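Local coordinates for protein endo-arabinase (Bacteroides thetaiotaomicron, PDB 5C0P) that probably hydrolyses O-glycosidic bonds in the breakdown of L-arabinan, as a magnesium-binding member of glycosyl hydrolase family 43, at residues I31-D34 with M39-L42; F151-L156 with D160-A165; S223-D228 with P251-S256; S275-A278 with T283-P286. All blocks are in the same frame, centred on the assembly; numbering follows the deposited sequence.

Interactions 1, 2 and 4 each pair strands of a different antiparallel sheet, and interaction 3 joins the end region of a fourth to a loop, consistent with the five-bladed beta-propeller of glycosyl hydrolase family 43. Interactions 1 and 2 lie on opposite sides of the chain's centre, their centres 27 Å apart. Interaction 4 touches two others: Ile31 CG1 packs 3.6 Å from Ser275 OG, and Tyr276 CE1 lies 3.9 Å from Asn255 ND2. His277 of interaction 4 stands about 4 Å, between side chains, from the magnesium ligand His261, while Cys152 of interaction 2 comes equally near Asp136, the predicted modulator of the catalytic acid. A magnesium ion lies about 4 Å from the Glu162 side chain.

Interaction 1 of 4, residues I31-D34 with M39-L42; sequences ILVD and MYYL
Leu32 and Tyr41 form an antiparallel hydrogen-bonded pair, as do Asp34 and Met39, a selenomethionine, and the segment axes approach to 4.7 Å with their directions at 155°. Leu32 N to Tyr41 O and Tyr41 N to Leu32 O are each 2.9 Å; Met39 N to Asp34 O is longer at 3.2 Å. Ile31, Val33, Tyr40 and Leu42 share one face of this hairpin. Val33 and Tyr40 lie side by side and point the same way, Val33 CG2 meeting the ring edge at Tyr40 CD1 (3.8 Å), while Ile31 CG2 reaches the same ring carbon obliquely. The Tyr40 ring stands beside its own backbone N, CG anti to the carbonyl carbon (chi1 -59°), which brings CD1 within reach of both methyls. Its hydroxyl is bonded to the backbone N of Leu268, and Ile31 and Val33 also pack on Phe265 of strand 260-266. On the other face Asp34 CB comes 3.7 Å from Tyr41 CE1, and Leu32 CD2 touches CD1 of the same ring at 4.1 Å. Thr37 in the turn binds both Asp34 OD2 and Tyr41 OH, and Asp34 OD1 is hydrogen-bonded to Tyr92 OH. The contact thus combines hydrocarbon packing near the strands with bonded polar ends: both carboxylate oxygens of the buried Asp34 are satisfied, which probably fixes its rotation and ties the turn to both strands.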
loop_
_atom_site.group_PDB
_atom_site.type_symbol
_atom_site.label_atom_id
_atom_site.label_comp_id
_atom_site.label_asym_id
_atom_site.label_seq_id
_atom_site.Cartn_x
_atom_site.Cartn_y
_atom_site.Cartn_z
ATOM N N ILE A 31 -3.947 7.443 -2.308
ATOM C CA ILE A 31 -4.094 8.850 -2.687
ATOM C C ILE A 31 -2.797 9.608 -2.431
ATOM O O ILE A 31 -2.335 9.707 -1.284
ATOM C CB ILE A 31 -5.201 9.530 -1.864
ATOM C CG1 ILE A 31 -6.542 8.807 -2.039
ATOM C CG2 ILE A 31 -5.300 11.020 -2.245
ATOM C CD1 ILE A 31 -7.017 8.742 -3.493
ATOM N N LEU A 32 -2.199 10.126 -3.502
ATOM C CA LEU A 32 -1.057 11.025 -3.384
ATOM C C LEU A 32 -1.572 12.453 -3.230
ATOM O O LEU A 32 -2.253 12.965 -4.122
ATOM C CB LEU A 32 -0.173 10.927 -4.626
ATOM C CG LEU A 32 0.926 11.991 -4.758
ATOM C CD1 LEU A 32 1.984 11.867 -3.653
ATOM C CD2 LEU A 32 1.569 11.883 -6.125
ATOM N N VAL A 33 -1.274 13.082 -2.094
ATOM C CA VAL A 33 -1.571 14.502 -1.891
ATOM C C VAL A 33 -0.332 15.290 -2.276
ATOM O O VAL A 33 0.680 15.254 -1.572
ATOM C CB VAL A 33 -1.928 14.798 -0.424
ATOM C CG1 VAL A 33 -2.344 16.261 -0.253
ATOM C CG2 VAL A 33 -3.032 13.883 0.046
ATOM N N ASP A 34 -0.396 15.987 -3.407
ATOM C CA ASP A 34 0.778 16.696 -3.891
ATOM C C ASP A 34 0.628 18.191 -3.669
ATOM O O ASP A 34 -0.126 18.860 -4.380
ATOM C CB ASP A 34 0.996 16.435 -5.376
ATOM C CG ASP A 34 2.276 17.036 -5.872
ATOM O OD1 ASP A 34 3.324 16.802 -5.225
ATOM O OD2 ASP A 34 2.229 17.779 -6.880
HETATM N N MSE A 39 -2.783 19.197 -6.066
HETATM C CA MSE A 39 -3.729 18.232 -6.620
HETATM C C MSE A 39 -3.592 16.904 -5.908
HETATM O O MSE A 39 -2.543 16.603 -5.328
HETATM C CB MSE A 39 -3.452 17.997 -8.114
HETATM C CG MSE A 39 -3.817 19.145 -9.047
HETATM SE SE MSE A 39 -5.753 19.230 -9.331
HETATM C CE MSE A 39 -5.748 20.666 -10.631
ATOM N N TYR A 40 -4.650 16.103 -5.977
ATOM C CA TYR A 40 -4.632 14.721 -5.521
ATOM C C TYR A 40 -4.478 13.814 -6.741
ATOM O O TYR A 40 -5.056 14.079 -7.801
ATOM C CB TYR A 40 -5.953 14.369 -4.849
ATOM C CG TYR A 40 -6.317 15.210 -3.648
ATOM C CD1 TYR A 40 -5.836 14.897 -2.388
ATOM C CD2 TYR A 40 -7.183 16.296 -3.773
ATOM C CE1 TYR A 40 -6.186 15.648 -1.280
ATOM C CE2 TYR A 40 -7.539 17.056 -2.670
ATOM C CZ TYR A 40 -7.034 16.722 -1.428
ATOM O OH TYR A 40 -7.379 17.458 -0.323
ATOM N N TYR A 41 -3.698 12.747 -6.594
ATOM C CA TYR A 41 -3.480 11.808 -7.691
ATOM C C TYR A 41 -3.799 10.398 -7.243
ATOM O O TYR A 41 -3.374 9.970 -6.170
ATOM C CB TYR A 41 -2.039 11.871 -8.208
ATOM C CG TYR A 41 -1.662 13.223 -8.752
ATOM C CD1 TYR A 41 -1.312 14.268 -7.896
ATOM C CD2 TYR A 41 -1.664 13.469 -10.119
ATOM C CE1 TYR A 41 -0.984 15.517 -8.393
ATOM C CE2 TYR A 41 -1.339 14.710 -10.628
ATOM C CZ TYR A 41 -0.997 15.732 -9.762
ATOM O OH TYR A 41 -0.676 16.961 -10.285
ATOM N N LEU A 42 -4.511 9.672 -8.098
ATOM C CA LEU A 42 -4.840 8.274 -7.849
ATOM C C LEU A 42 -4.314 7.444 -9.012
ATOM O O LEU A 42 -4.894 7.437 -10.111
ATOM C CB LEU A 42 -6.354 8.118 -7.695
ATOM C CG LEU A 42 -6.974 6.732 -7.486
ATOM C CD1 LEU A 42 -6.225 5.944 -6.428
ATOM C CD2 LEU A 42 -8.442 6.876 -7.086
#

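Interaction 2 of 4, residues F151-L156 with D160-A165; sequences FCREWL and DGEIYA
An antiparallel strand pair inside a propeller-type sheet joins Phe151 to Tyr164 and Arg153 to Glu162, between strands 147-153 and 162-168. Tyr164 N gives Phe151 O a straight bond of 2.8 Å (171° at the hydrogen), whereas Glu162 N to Arg153 O is weak at 3.4 Å. Phe151 CG sits between its backbone N and carbonyl carbon (chi1 66°), turning the ring under its partner: Tyr164 CB lies over one face, 3.5 Å from CZ, a CH-pi contact. The two rings are nearly parallel (13°) but slid apart, barely overlapping. The pair lies in an antiparallel sheet, consistent with one blade of the five-bladed propeller of this family; the opposite face carries Cys152 and Ile163, with Cys152 packed on Leu135. Arg153 CB touches Tyr164 CE1 at 3.8 Å. Arg153 and Glu162 run side by side, yet NH1 stays 4.2 Å from OE1, beyond a salt bridge; Arg153 instead pairs with Glu157 and makes a cation-pi contact with Trp132. Tyr164 OH donates to Glu162 OE1 (2.6 Å) from above the carboxylate plane, and a bound magnesium ion lies about 4 Å from the Glu162 side chain. An alanine in place of Tyr164 would probably leave Glu162 OE1 without this donor and open a gap beside Arg153 CB. Trp155 CB rests on Gly161 CA at 3.9 Å, where helix 155-158 starts after its N-cap Glu154.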
loop_
_atom_site.group_PDB
_atom_site.type_symbol
_atom_site.label_atom_id
_atom_site.label_comp_id
_atom_site.label_asym_id
_atom_site.label_seq_id
_atom_site.Cartn_x
_atom_site.Cartn_y
_atom_site.Cartn_z
ATOM N N PHE A 151 6.792 -4.646 3.640
ATOM C CA PHE A 151 6.275 -5.525 2.600
ATOM C C PHE A 151 5.691 -6.803 3.165
ATOM O O PHE A 151 5.917 -7.149 4.330
ATOM C CB PHE A 151 7.330 -5.827 1.518
ATOM C CG PHE A 151 8.510 -6.632 2.000
ATOM C CD1 PHE A 151 8.493 -8.021 1.955
ATOM C CD2 PHE A 151 9.652 -5.991 2.474
ATOM C CE1 PHE A 151 9.593 -8.753 2.382
ATOM C CE2 PHE A 151 10.757 -6.718 2.902
ATOM C CZ PHE A 151 10.729 -8.099 2.856
ATOM N N CYS A 152 4.939 -7.499 2.324
ATOM C CA CYS A 152 4.383 -8.797 2.690
ATOM C C CYS A 152 5.158 -9.902 2.017
ATOM O O CYS A 152 5.584 -9.772 0.868
ATOM C CB CYS A 152 2.947 -8.903 2.191
ATOM S SG CYS A 152 1.858 -7.668 2.874
ATOM N N ARG A 153 5.324 -11.008 2.728
ATOM C CA ARG A 153 5.791 -12.221 2.099
ATOM C C ARG A 153 4.553 -13.079 1.968
ATOM O O ARG A 153 3.895 -13.392 2.971
ATOM C CB ARG A 153 6.849 -12.915 2.945
ATOM C CG ARG A 153 7.603 -13.934 2.150
ATOM C CD ARG A 153 8.677 -14.633 2.938
ATOM N NE ARG A 153 9.143 -15.773 2.165
ATOM C CZ ARG A 153 10.003 -16.674 2.613
ATOM N NH1 ARG A 153 10.492 -16.562 3.839
ATOM N NH2 ARG A 153 10.371 -17.683 1.838
ATOM N N GLU A 154 4.239 -13.444 0.733
ATOM C CA GLU A 154 2.943 -14.024 0.386
ATOM C C GLU A 154 2.599 -15.333 1.095
ATOM O O GLU A 154 3.407 -16.258 1.165
ATOM C CB GLU A 154 2.816 -14.190 -1.132
ATOM C CG GLU A 154 1.368 -14.210 -1.604
ATOM C CD GLU A 154 1.208 -13.919 -3.088
ATOM O OE1 GLU A 154 2.223 -13.688 -3.782
ATOM O OE2 GLU A 154 0.050 -13.913 -3.552
ATOM N N TRP A 155 1.367 -15.397 1.585
ATOM C CA TRP A 155 0.882 -16.535 2.357
ATOM C C TRP A 155 0.884 -17.857 1.600
ATOM O O TRP A 155 0.951 -18.920 2.213
ATOM C CB TRP A 155 -0.515 -16.238 2.893
ATOM C CG TRP A 155 -1.563 -16.229 1.824
ATOM C CD1 TRP A 155 -1.817 -15.231 0.922
ATOM C CD2 TRP A 155 -2.500 -17.272 1.548
ATOM N NE1 TRP A 155 -2.856 -15.601 0.097
ATOM C CE2 TRP A 155 -3.294 -16.843 0.467
ATOM C CE3 TRP A 155 -2.747 -18.522 2.116
ATOM C CZ2 TRP A 155 -4.317 -17.633 -0.063
ATOM C CZ3 TRP A 155 -3.766 -19.302 1.590
ATOM C CH2 TRP A 155 -4.538 -18.854 0.513
ATOM N N LEU A 156 0.810 -17.802 0.273
ATOM C CA LEU A 156 0.863 -19.017 -0.526
ATOM C C LEU A 156 2.207 -19.724 -0.346
ATOM O O LEU A 156 2.309 -20.936 -0.536
ATOM C CB LEU A 156 0.631 -18.697 -2.002
ATOM C CG LEU A 156 -0.830 -18.381 -2.321
ATOM C CD1 LEU A 156 -1.017 -18.126 -3.805
ATOM C CD2 LEU A 156 -1.717 -19.518 -1.857
ATOM N N ASP A 160 1.206 -18.926 7.076
ATOM C CA ASP A 160 0.862 -17.788 7.917
ATOM C C ASP A 160 1.559 -16.587 7.271
ATOM O O ASP A 160 2.789 -16.480 7.316
ATOM C CB ASP A 160 1.376 -18.015 9.347
ATOM C CG ASP A 160 0.538 -17.307 10.401
ATOM O OD1 ASP A 160 -0.387 -16.547 10.033
ATOM O OD2 ASP A 160 0.812 -17.517 11.610
ATOM N N GLY A 161 0.777 -15.717 6.632
ATOM C CA GLY A 161 1.310 -14.574 5.908
ATOM C C GLY A 161 2.178 -13.732 6.818
ATOM O O GLY A 161 1.918 -13.657 8.018
ATOM N N GLU A 162 3.208 -13.111 6.247
ATOM C CA GLU A 162 4.198 -12.384 7.027
ATOM C C GLU A 162 4.302 -10.933 6.566
ATOM O O GLU A 162 4.119 -10.632 5.392
ATOM C CB GLU A 162 5.557 -13.074 6.889
ATOM C CG GLU A 162 5.583 -14.483 7.516
ATOM C CD GLU A 162 6.847 -15.277 7.219
ATOM O OE1 GLU A 162 7.726 -14.790 6.471
ATOM O OE2 GLU A 162 6.959 -16.412 7.744
ATOM N N ILE A 163 4.595 -10.038 7.501
ATOM C CA ILE A 163 4.886 -8.649 7.172
ATOM C C ILE A 163 6.280 -8.296 7.698
ATOM O O ILE A 163 6.627 -8.636 8.841
ATOM C CB ILE A 163 3.804 -7.693 7.735
ATOM C CG1 ILE A 163 2.525 -7.856 6.913
ATOM C CG2 ILE A 163 4.282 -6.243 7.690
ATOM C CD1 ILE A 163 1.323 -7.072 7.429
ATOM N N TYR A 164 7.071 -7.643 6.842
ATOM C CA TYR A 164 8.472 -7.298 7.127
ATOM C C TYR A 164 8.725 -5.804 7.045
ATOM O O TYR A 164 8.046 -5.101 6.302
ATOM C CB TYR A 164 9.422 -7.960 6.126
ATOM C CG TYR A 164 9.565 -9.439 6.327
ATOM C CD1 TYR A 164 8.650 -10.320 5.775
ATOM C CD2 TYR A 164 10.624 -9.958 7.063
ATOM C CE1 TYR A 164 8.771 -11.682 5.978
ATOM C CE2 TYR A 164 10.751 -11.320 7.273
ATOM C CZ TYR A 164 9.826 -12.177 6.719
ATOM O OH TYR A 164 9.953 -13.536 6.919
ATOM N N ALA A 165 9.725 -5.339 7.790
ATOM C CA ALA A 165 10.264 -3.994 7.605
ATOM C C ALA A 165 11.757 -4.067 7.294
ATOM O O ALA A 165 12.455 -4.988 7.734
ATOM C CB ALA A 165 10.033 -3.144 8.839
#

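Interaction 3 of 4, residues S223-D228 with P251-S256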
loop_
_atom_site.group_PDB
_atom_site.type_symbol
_atom_site.label_atom_id
_atom_site.label_comp_id
_atom_site.label_asym_id
_atom_site.label_seq_id
_atom_site.Cartn_x
_atom_site.Cartn_y
_atom_site.Cartn_z
ATOM N N SER A 223 -6.479 -8.440 5.877
ATOM C CA SER A 223 -6.618 -9.887 5.822
ATOM C C SER A 223 -8.101 -10.212 5.793
ATOM O O SER A 223 -8.930 -9.323 5.625
ATOM C CB SER A 223 -5.932 -10.544 7.027
ATOM O OG SER A 223 -5.719 -11.922 6.795
ATOM N N PHE A 224 -8.441 -11.485 5.957
ATOM C CA PHE A 224 -9.842 -11.902 5.992
ATOM C C PHE A 224 -10.274 -12.219 7.415
ATOM O O PHE A 224 -9.491 -12.755 8.195
ATOM C CB PHE A 224 -10.059 -13.091 5.051
ATOM C CG PHE A 224 -9.883 -12.734 3.610
ATOM C CD1 PHE A 224 -8.624 -12.763 3.020
ATOM C CD2 PHE A 224 -10.967 -12.297 2.861
ATOM C CE1 PHE A 224 -8.461 -12.396 1.689
ATOM C CE2 PHE A 224 -10.811 -11.935 1.531
ATOM C CZ PHE A 224 -9.555 -11.983 0.948
ATOM N N ARG A 225 -11.521 -11.880 7.744
ATOM C CA ARG A 225 -12.061 -12.051 9.096
ATOM C C ARG A 225 -12.546 -13.464 9.335
ATOM O O ARG A 225 -13.181 -14.058 8.461
ATOM C CB ARG A 225 -13.261 -11.126 9.316
ATOM C CG ARG A 225 -12.968 -9.670 9.123
ATOM C CD ARG A 225 -13.906 -8.809 9.952
ATOM N NE ARG A 225 -15.327 -8.958 9.632
ATOM C CZ ARG A 225 -16.252 -8.112 10.075
ATOM N NH1 ARG A 225 -15.878 -7.084 10.825
ATOM N NH2 ARG A 225 -17.532 -8.276 9.768
ATOM N N LYS A 226 -12.305 -13.977 10.537
ATOM C CA LYS A 226 -12.758 -15.317 10.894
ATOM C C LYS A 226 -14.270 -15.420 11.081
ATOM O O LYS A 226 -14.852 -16.479 10.841
ATOM C CB LYS A 226 -12.027 -15.842 12.134
ATOM C CG LYS A 226 -12.388 -15.154 13.433
ATOM C CD LYS A 226 -11.504 -15.650 14.567
ATOM C CE LYS A 226 -11.954 -15.074 15.897
ATOM N NZ LYS A 226 -10.957 -15.337 16.971
ATOM N N THR A 227 -14.910 -14.322 11.479
ATOM C CA THR A 227 -16.351 -14.367 11.763
ATOM C C THR A 227 -17.201 -14.594 10.510
ATOM O O THR A 227 -18.135 -15.391 10.529
ATOM C CB THR A 227 -16.850 -13.068 12.439
ATOM O OG1 THR A 227 -16.494 -11.945 11.630
ATOM C CG2 THR A 227 -16.258 -12.896 13.825
ATOM N N ASP A 228 -16.880 -13.891 9.426
ATOM C CA ASP A 228 -17.736 -13.898 8.237
ATOM C C ASP A 228 -16.993 -13.976 6.900
ATOM O O ASP A 228 -17.618 -13.938 5.837
ATOM C CB ASP A 228 -18.668 -12.677 8.233
ATOM C CG ASP A 228 -17.915 -11.354 8.377
ATOM O OD1 ASP A 228 -16.678 -11.316 8.171
ATOM O OD2 ASP A 228 -18.566 -10.335 8.684
ATOM N N PRO A 251 -8.017 -6.243 18.515
ATOM C CA PRO A 251 -8.847 -7.430 18.285
ATOM C C PRO A 251 -9.972 -7.204 17.280
ATOM O O PRO A 251 -10.485 -8.190 16.752
ATOM C CB PRO A 251 -9.426 -7.731 19.675
ATOM C CG PRO A 251 -9.357 -6.415 20.410
ATOM C CD PRO A 251 -8.115 -5.751 19.902
ATOM N N GLU A 252 -10.352 -5.954 17.026
ATOM C CA GLU A 252 -11.472 -5.673 16.123
ATOM C C GLU A 252 -10.990 -4.993 14.849
ATOM O O GLU A 252 -10.078 -4.157 14.894
ATOM C CB GLU A 252 -12.521 -4.785 16.799
ATOM C CG GLU A 252 -12.961 -5.250 18.185
ATOM C CD GLU A 252 -13.680 -6.588 18.173
ATOM O OE1 GLU A 252 -14.200 -6.986 17.107
ATOM O OE2 GLU A 252 -13.731 -7.243 19.237
ATOM N N THR A 253 -11.608 -5.335 13.721
ATOM C CA THR A 253 -11.292 -4.656 12.470
ATOM C C THR A 253 -11.907 -3.260 12.459
ATOM O O THR A 253 -12.844 -2.982 13.209
ATOM C CB THR A 253 -11.769 -5.449 11.234
ATOM O OG1 THR A 253 -13.194 -5.569 11.248
ATOM C CG2 THR A 253 -11.157 -6.840 11.226
ATOM N N LEU A 254 -11.373 -2.384 11.616
ATOM C CA LEU A 254 -11.913 -1.033 11.503
ATOM C C LEU A 254 -13.279 -1.040 10.832
ATOM O O LEU A 254 -14.091 -0.144 11.055
ATOM C CB LEU A 254 -10.980 -0.142 10.689
ATOM C CG LEU A 254 -9.851 0.612 11.389
ATOM C CD1 LEU A 254 -8.895 -0.325 12.077
ATOM C CD2 LEU A 254 -9.122 1.476 10.385
ATOM N N ASN A 255 -13.519 -2.047 9.994
ATOM C CA ASN A 255 -14.643 -2.013 9.063
ATOM C C ASN A 255 -15.330 -3.364 8.904
ATOM O O ASN A 255 -14.732 -4.406 9.193
ATOM C CB ASN A 255 -14.156 -1.524 7.694
ATOM C CG ASN A 255 -13.092 -2.432 7.095
ATOM O OD1 ASN A 255 -12.235 -2.975 7.806
ATOM N ND2 ASN A 255 -13.148 -2.612 5.784
ATOM N N SER A 256 -16.578 -3.338 8.435
ATOM C CA SER A 256 -17.350 -4.546 8.190
ATOM C C SER A 256 -17.964 -4.526 6.804
ATOM O O SER A 256 -18.943 -5.228 6.541
ATOM C CB SER A 256 -18.455 -4.691 9.233
ATOM O OG SER A 256 -17.902 -4.977 10.504
#
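A bend at chi3 (-61°) turns the Arg225 chain over Thr253 and carries its guanidinium on to Ser256, while Ser256 OG, standing beside its own backbone N (chi1 -69°), faces the arriving nitrogens. Arg225 NH1 donates to Ser256 OG at 2.9 Å, a bent bond (141° at the hydrogen) with the hydroxyl oxygen tilted from the guanidinium plane; the link from NH2 to the same oxygen is weak. At the bend, where the arginine crosses the threonine, Arg225 CD lies 3.6 Å from Thr253 CG2. Thr253 OG1 donates in turn to Asn255 O at 2.8 Å, a bond within its own loop. The guanidinium is fixed from another quarter by Asp228, three residues further along the chain: NE donates to OD1 at 3.1 Å, and NH2 is paired with OD2 at a notably short distance, a side-on, two-nitrogen salt bridge on the syn sides of the carboxylate oxygens. One arginine therefore joins the turn at Asp228 to the loop at Ser256. Replacing Arg225 by a leucine would probably leave the Asp228 carboxylate without its charge mate and Ser256 OG without the donor that ties the two loops. Asp228 OD1 also accepts from the backbone N of Lys230, and Asn255 OD1 accepts from Ile233 N of strand 231-238. The contact thus joins the chain following strand 217-224 to the loop leading from strand 248-249 to strand 260-266, with Ala232 of strand 231-238 touching both Arg225 and Thr253.

Interaction 4 of 4, residues S275-A278 with T283-P286. With GOL (glycerol), chain I.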
loop_
_atom_site.group_PDB
_atom_site.type_symbol
_atom_site.label_atom_id
_atom_site.label_comp_id
_atom_site.label_asym_id
_atom_site.label_seq_id
_atom_site.Cartn_x
_atom_site.Cartn_y
_atom_site.Cartn_z
ATOM N N SER A 275 -8.292 5.918 2.852
ATOM C CA SER A 275 -8.677 5.489 1.509
ATOM C C SER A 275 -8.487 3.979 1.392
ATOM O O SER A 275 -7.405 3.454 1.704
ATOM C CB SER A 275 -7.814 6.210 0.467
ATOM O OG SER A 275 -8.057 5.725 -0.850
ATOM N N TYR A 276 -9.527 3.282 0.936
ATOM C CA TYR A 276 -9.468 1.833 0.742
ATOM C C TYR A 276 -10.514 1.441 -0.280
ATOM O O TYR A 276 -11.305 2.276 -0.683
ATOM C CB TYR A 276 -9.692 1.083 2.062
ATOM C CG TYR A 276 -11.052 1.227 2.715
ATOM C CD1 TYR A 276 -12.030 0.249 2.566
ATOM C CD2 TYR A 276 -11.332 2.313 3.533
ATOM C CE1 TYR A 276 -13.265 0.363 3.201
ATOM C CE2 TYR A 276 -12.563 2.439 4.173
ATOM C CZ TYR A 276 -13.520 1.465 3.994
ATOM O OH TYR A 276 -14.738 1.594 4.638
ATOM N N HIS A 277 -10.547 0.178 -0.702
ATOM C CA HIS A 277 -11.618 -0.221 -1.614
ATOM C C HIS A 277 -12.625 -1.108 -0.911
ATOM O O HIS A 277 -12.279 -1.818 0.029
ATOM C CB HIS A 277 -11.082 -0.917 -2.877
ATOM C CG HIS A 277 -10.596 -2.315 -2.638
ATOM N ND1 HIS A 277 -9.259 -2.629 -2.547
ATOM C CD2 HIS A 277 -11.269 -3.476 -2.449
ATOM C CE1 HIS A 277 -9.125 -3.926 -2.324
ATOM N NE2 HIS A 277 -10.337 -4.460 -2.253
ATOM N N ALA A 278 -13.873 -1.056 -1.362
ATOM C CA ALA A 278 -14.910 -1.961 -0.880
ATOM C C ALA A 278 -15.952 -2.104 -1.974
ATOM O O ALA A 278 -16.091 -1.219 -2.812
ATOM C CB ALA A 278 -15.552 -1.409 0.387
ATOM N N THR A 283 -17.494 -5.248 -7.625
ATOM C CA THR A 283 -17.770 -3.819 -7.728
ATOM C C THR A 283 -16.856 -2.965 -6.862
ATOM O O THR A 283 -17.286 -1.909 -6.380
ATOM C CB THR A 283 -19.213 -3.502 -7.309
ATOM O OG1 THR A 283 -19.442 -4.017 -5.991
ATOM C CG2 THR A 283 -20.213 -4.130 -8.281
ATOM N N GLU A 284 -15.610 -3.404 -6.674
ATOM C CA GLU A 284 -14.660 -2.673 -5.829
ATOM C C GLU A 284 -14.568 -1.209 -6.242
ATOM O O GLU A 284 -14.377 -0.894 -7.419
ATOM C CB GLU A 284 -13.256 -3.280 -5.916
ATOM C CG GLU A 284 -13.182 -4.784 -5.654
ATOM C CD GLU A 284 -13.133 -5.592 -6.937
ATOM O OE1 GLU A 284 -13.986 -5.375 -7.816
ATOM O OE2 GLU A 284 -12.224 -6.430 -7.074
ATOM N N HIS A 285 -14.680 -0.314 -5.269
ATOM C CA HIS A 285 -14.607 1.119 -5.538
ATOM C C HIS A 285 -13.958 1.815 -4.347
ATOM O O HIS A 285 -13.973 1.291 -3.225
ATOM C CB HIS A 285 -16.010 1.681 -5.776
ATOM C CG HIS A 285 -16.958 1.424 -4.645
ATOM N ND1 HIS A 285 -17.812 0.344 -4.629
ATOM C CD2 HIS A 285 -17.169 2.098 -3.493
ATOM C CE1 HIS A 285 -18.520 0.367 -3.511
ATOM N NE2 HIS A 285 -18.147 1.417 -2.801
ATOM N N PRO A 286 -13.367 2.994 -4.578
ATOM C CA PRO A 286 -12.678 3.671 -3.476
ATOM C C PRO A 286 -13.635 4.248 -2.458
ATOM O O PRO A 286 -14.655 4.844 -2.808
ATOM C CB PRO A 286 -11.906 4.802 -4.171
ATOM C CG PRO A 286 -12.606 5.009 -5.485
ATOM C CD PRO A 286 -13.153 3.660 -5.875
HETATM C C1 GOL I . -14.044 4.914 8.186
HETATM C C2 GOL I . -13.454 3.713 8.919
HETATM O O2 GOL I . -12.158 4.028 9.372
HETATM C C3 GOL I . -13.374 2.521 7.978
HETATM O O3 GOL I . -14.676 2.056 7.709
#
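Ala278 O, across from His285, takes the backbone N-H of His285 at 3.0 Å, the donor lying well above the carbonyl plane. The same oxygen sits over one face of the His285 imidazole, 3.0 Å from CE1, but makes no hydrogen bond to the ring nitrogens. In return Ala278 N donates to His285 O, also at 3.0 Å, closing the hydrogen-bonded pair of the antiparallel hairpin 272-278 and 285-290. His285 CG stands between its backbone N and carbonyl carbon (chi1 56°), placing the ring face against Ala278 O, with ND1 able to donate to Thr283 O (2.9 Å, 155° at the hydrogen). That bond runs nearly straight on from the carbonyl and probably fixes the imidazole's rotation. His277 and Pro286 form the next, non-hydrogen-bonded pair, where His277 CA lies 3.2 Å from His285 O in a CA-H...O contact. His277 and Glu284 run side by side with their planes 73° apart, CD2 touching CG at 4.0 Å. Their polar ends look elsewhere: His277 ND1 is bonded to Asp28 N and NE2 to Asn280 OD1, and Glu284 OE2 makes a salt bridge with Arg27. One residue before His277, Tyr276 OH, already bonded to Asp257, accepts a hydrogen bond from O3 of a glycerol at 3.1 Å, a molecule probably left from crystallisation. With both its nitrogens bonded, the buried His277 is likely to be held in one orientation near His261, the magnesium ligand, and the Glu284 carboxylate probably has its charge balanced by Arg27.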